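Long-range contact in transcriptional regulator, LacI family (Corynebacterium glutamicum, PDB 3H5T), which activates transcription of the inositol phosphate synthase gene in an inositol-dependent manner by binding a palindromic promoter motif, and regulates other genes probably involved in making inositol-derived cell-wall components: residues A[155-169]-A[324-336]. Numbering follows the deposited sequence.
Sequences VIADQPAREEGMPFI and KGFKAGETLLKMI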
# COMPACT_ATOMS: atom_id res chain seq x y z
N VAL A 155 11.04 -6.23 8.89
CA VAL A 155 9.62 -6.54 8.95
C VAL A 155 9.14 -6.50 7.50
O VAL A 155 9.59 -5.67 6.71
CB VAL A 155 8.84 -5.50 9.77
CG1 VAL A 155 9.03 -4.11 9.17
CG2 VAL A 155 7.37 -5.85 9.78
N ILE A 156 8.23 -7.40 7.15
CA ILE A 156 7.71 -7.46 5.80
C ILE A 156 6.25 -7.01 5.74
O ILE A 156 5.45 -7.39 6.59
CB ILE A 156 7.82 -8.90 5.24
CG1 ILE A 156 9.29 -9.27 5.02
CG2 ILE A 156 7.02 -9.03 3.94
CD1 ILE A 156 9.51 -10.75 4.87
N ALA A 157 5.92 -6.21 4.72
CA ALA A 157 4.55 -5.75 4.52
C ALA A 157 4.03 -6.23 3.17
O ALA A 157 4.72 -6.13 2.15
CB ALA A 157 4.48 -4.23 4.59
N ASP A 158 2.81 -6.76 3.17
CA ASP A 158 2.17 -7.27 1.96
C ASP A 158 2.77 -8.57 1.44
O ASP A 158 2.06 -9.54 1.21
CB ASP A 158 2.22 -6.19 0.87
CG ASP A 158 0.99 -5.29 0.90
OD1 ASP A 158 1.04 -4.20 0.28
OD2 ASP A 158 -0.02 -5.68 1.52
N GLN A 159 4.09 -8.60 1.25
CA GLN A 159 4.77 -9.79 0.75
C GLN A 159 6.28 -9.55 0.83
O GLN A 159 6.73 -8.41 0.82
CB GLN A 159 4.34 -10.02 -0.70
CG GLN A 159 4.63 -8.84 -1.60
CD GLN A 159 4.03 -8.97 -2.97
OE1 GLN A 159 3.88 -10.08 -3.49
NE2 GLN A 159 3.71 -7.85 -3.59
N PRO A 160 7.09 -10.61 0.87
CA PRO A 160 6.77 -12.04 0.84
C PRO A 160 6.40 -12.62 2.20
O PRO A 160 6.96 -12.24 3.23
CB PRO A 160 8.05 -12.65 0.31
CG PRO A 160 9.07 -11.85 1.07
CD PRO A 160 8.55 -10.42 0.94
N ALA A 161 5.45 -13.55 2.19
CA ALA A 161 5.00 -14.21 3.39
C ALA A 161 5.93 -15.37 3.71
O ALA A 161 6.67 -15.84 2.85
CB ALA A 161 3.58 -14.75 3.18
N ARG A 162 5.87 -15.82 4.96
CA ARG A 162 6.65 -16.96 5.40
C ARG A 162 8.17 -16.86 5.29
O ARG A 162 8.82 -17.80 4.84
CB ARG A 162 6.15 -18.21 4.67
CG ARG A 162 4.69 -18.57 4.97
CD ARG A 162 4.19 -19.71 4.10
NE ARG A 162 4.03 -19.29 2.71
CZ ARG A 162 3.03 -18.54 2.26
NH1 ARG A 162 2.07 -18.12 3.08
NH2 ARG A 162 3.00 -18.18 0.97
N GLU A 163 8.74 -15.72 5.67
CA GLU A 163 10.19 -15.58 5.67
C GLU A 163 10.57 -15.76 7.13
O GLU A 163 9.95 -15.17 8.00
CB GLU A 163 10.63 -14.18 5.20
CG GLU A 163 10.66 -14.00 3.69
CD GLU A 163 11.60 -14.97 3.00
OE1 GLU A 163 12.74 -15.15 3.48
OE2 GLU A 163 11.21 -15.55 1.96
N GLU A 164 11.57 -16.58 7.41
CA GLU A 164 11.96 -16.81 8.79
C GLU A 164 12.62 -15.58 9.42
O GLU A 164 13.44 -14.91 8.80
CB GLU A 164 12.92 -18.01 8.88
CG GLU A 164 13.43 -18.29 10.29
CD GLU A 164 14.61 -19.23 10.30
OE1 GLU A 164 15.61 -18.93 9.60
OE2 GLU A 164 14.56 -20.26 11.01
N GLY A 165 12.25 -15.29 10.67
CA GLY A 165 12.81 -14.16 11.39
C GLY A 165 12.37 -12.79 10.91
O GLY A 165 12.96 -11.78 11.31
N MET A 166 11.34 -12.74 10.08
CA MET A 166 10.85 -11.47 9.54
C MET A 166 9.33 -11.27 9.70
O MET A 166 8.55 -11.72 8.86
CB MET A 166 11.21 -11.37 8.04
CG MET A 166 12.68 -11.07 7.71
SD MET A 166 13.07 -10.97 5.92
CE MET A 166 14.67 -11.55 5.93
N PRO A 167 8.90 -10.61 10.80
CA PRO A 167 7.48 -10.35 11.06
C PRO A 167 6.74 -9.92 9.80
O PRO A 167 7.28 -9.17 8.99
CB PRO A 167 7.54 -9.27 12.13
CG PRO A 167 8.65 -9.76 12.98
CD PRO A 167 9.71 -10.15 11.93
N PHE A 168 5.51 -10.39 9.65
CA PHE A 168 4.70 -10.14 8.47
C PHE A 168 3.36 -9.45 8.76
O PHE A 168 2.61 -9.87 9.64
CB PHE A 168 4.48 -11.50 7.77
CG PHE A 168 3.63 -11.46 6.52
CD1 PHE A 168 4.12 -10.90 5.34
CD2 PHE A 168 2.36 -12.02 6.51
CE1 PHE A 168 3.36 -10.92 4.17
CE2 PHE A 168 1.59 -12.05 5.35
CZ PHE A 168 2.09 -11.50 4.18
N ILE A 169 3.06 -8.39 8.01
CA ILE A 169 1.82 -7.63 8.17
C ILE A 169 1.10 -7.54 6.82
O ILE A 169 1.64 -6.98 5.87
CB ILE A 169 2.08 -6.19 8.64
CG1 ILE A 169 2.91 -6.19 9.92
CG2 ILE A 169 0.75 -5.46 8.84
CD1 ILE A 169 3.20 -4.80 10.45
N LYS A 324 -1.34 -0.11 8.05
CA LYS A 324 -0.41 -1.17 7.69
C LYS A 324 1.02 -0.65 7.80
O LYS A 324 1.92 -1.36 8.23
CB LYS A 324 -0.67 -1.66 6.27
CG LYS A 324 0.23 -2.80 5.86
CD LYS A 324 -0.06 -3.25 4.44
CE LYS A 324 0.25 -2.14 3.45
NZ LYS A 324 -0.16 -2.51 2.06
N GLY A 325 1.20 0.61 7.41
CA GLY A 325 2.51 1.22 7.49
C GLY A 325 2.89 1.56 8.91
O GLY A 325 4.05 1.40 9.30
N PHE A 326 1.92 2.02 9.69
CA PHE A 326 2.18 2.36 11.09
C PHE A 326 2.58 1.11 11.85
O PHE A 326 3.56 1.12 12.60
CB PHE A 326 0.95 2.97 11.76
CG PHE A 326 1.19 3.42 13.18
CD1 PHE A 326 1.91 4.58 13.44
CD2 PHE A 326 0.73 2.66 14.25
CE1 PHE A 326 2.17 4.99 14.76
CE2 PHE A 326 0.99 3.06 15.57
CZ PHE A 326 1.71 4.22 15.82
N LYS A 327 1.84 0.02 11.67
CA LYS A 327 2.18 -1.23 12.36
C LYS A 327 3.54 -1.72 11.88
O LYS A 327 4.31 -2.29 12.67
CB LYS A 327 1.13 -2.32 12.08
CG LYS A 327 -0.26 -2.03 12.60
CD LYS A 327 -1.15 -3.24 12.43
CE LYS A 327 -2.44 -3.07 13.23
NZ LYS A 327 -2.17 -2.75 14.67
N ALA A 328 3.83 -1.52 10.60
CA ALA A 328 5.10 -1.95 10.03
C ALA A 328 6.26 -1.26 10.74
O ALA A 328 7.12 -1.92 11.32
CB ALA A 328 5.14 -1.66 8.54
N GLY A 329 6.27 0.07 10.70
CA GLY A 329 7.32 0.83 11.36
C GLY A 329 7.41 0.55 12.85
O GLY A 329 8.50 0.41 13.38
N GLU A 330 6.26 0.48 13.52
CA GLU A 330 6.23 0.20 14.96
C GLU A 330 6.85 -1.16 15.25
O GLU A 330 7.66 -1.31 16.17
CB GLU A 330 4.80 0.21 15.50
CG GLU A 330 4.29 1.59 15.88
CD GLU A 330 5.12 2.22 16.98
OE1 GLU A 330 4.92 3.43 17.27
OE2 GLU A 330 5.98 1.51 17.56
N THR A 331 6.46 -2.15 14.46
CA THR A 331 6.98 -3.49 14.63
C THR A 331 8.49 -3.45 14.48
O THR A 331 9.22 -4.07 15.26
CB THR A 331 6.38 -4.44 13.59
OG1 THR A 331 4.96 -4.49 13.76
CG2 THR A 331 6.94 -5.83 13.74
N LEU A 332 8.97 -2.70 13.49
CA LEU A 332 10.40 -2.60 13.25
C LEU A 332 11.11 -1.99 14.46
O LEU A 332 12.06 -2.58 14.99
CB LEU A 332 10.68 -1.75 12.00
CG LEU A 332 12.16 -1.61 11.61
CD1 LEU A 332 12.78 -2.98 11.46
CD2 LEU A 332 12.30 -0.83 10.31
N LEU A 333 10.63 -0.84 14.91
CA LEU A 333 11.22 -0.18 16.07
C LEU A 333 11.24 -1.08 17.31
O LEU A 333 12.25 -1.14 18.01
CB LEU A 333 10.49 1.13 16.38
CG LEU A 333 10.64 2.19 15.29
CD1 LEU A 333 9.97 3.49 15.72
CD2 LEU A 333 12.12 2.41 15.01
N LYS A 334 10.14 -1.78 17.58
CA LYS A 334 10.11 -2.69 18.72
C LYS A 334 11.13 -3.80 18.55
O LYS A 334 11.70 -4.29 19.54
CB LYS A 334 8.73 -3.32 18.90
CG LYS A 334 7.73 -2.49 19.63
CD LYS A 334 6.41 -3.24 19.70
CE LYS A 334 5.40 -2.50 20.57
NZ LYS A 334 5.25 -1.09 20.13
N MET A 335 11.37 -4.22 17.30
CA MET A 335 12.34 -5.28 17.02
C MET A 335 13.74 -4.78 17.38
O MET A 335 14.50 -5.45 18.07
CB MET A 335 12.34 -5.65 15.53
CG MET A 335 11.30 -6.67 15.07
SD MET A 335 11.41 -6.97 13.26
CE MET A 335 12.71 -8.16 13.22
N ILE A 336 14.07 -3.59 16.88
CA ILE A 336 15.37 -2.97 17.12
C ILE A 336 15.55 -2.69 18.61
O ILE A 336 16.67 -2.69 19.12
CB ILE A 336 15.50 -1.64 16.31
CG1 ILE A 336 15.56 -1.96 14.82
CG2 ILE A 336 16.75 -0.87 16.73
CD1 ILE A 336 15.55 -0.74 13.93
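Ile-169 drives the tip of its side chain into a hollow on helix 324-336, where CD1 comes within 3.6 Å of Lys-327 CB and 4.2 Å of Ala-328 CB. The small methyl of Ala-328 makes a shallow place that this CD1 fills. Thr-331 forms the next wall: a chi1 of -61° puts OG1 beside its backbone N, where it bonds to Lys-327 O, and leaves CG2 anti to that N, facing the strands. Thr-331 N bonds to the same oxygen from the opposite face of the carbonyl plane. With the hydroxyl so employed, the threonine offers the strands a methyl, CG2 lying 3.8 Å from Pro-167 CB. Beta-branched Val-155 rests CG2 on that same methyl while CG1 fits beside Ala-328 O and Leu-332 CB. Farther along, the rigid ring of Pro-167 meets the end of flexible Met-335, whose SD and CE lie against CG and CD of the ring, Met-335 CE standing 3.8 Å from Pro-167 CD. At the other end the contact turns polar. Lys-324 lays its CG against Ile-169 CG2, bends at chi3 (64°) and forms a salt bridge from NZ to Asp-158 OD1 (2.7 Å), approaching from above the carboxylate plane. Asn-321 also accepts a hydrogen bond from this ammonium, so a charge in buried surroundings has two partners. The helix runs almost antiparallel to strand 155-157 (171°), as expected in the alpha/beta sandwich of a periplasmic-binding-protein-like domain. It lies along parallel neighbours 154-157 and 168-171, with Leu-332 reaching Val-133 of strand 132-135, while Met-166, its CB directed away from helix 324-336, touches helix 142-150.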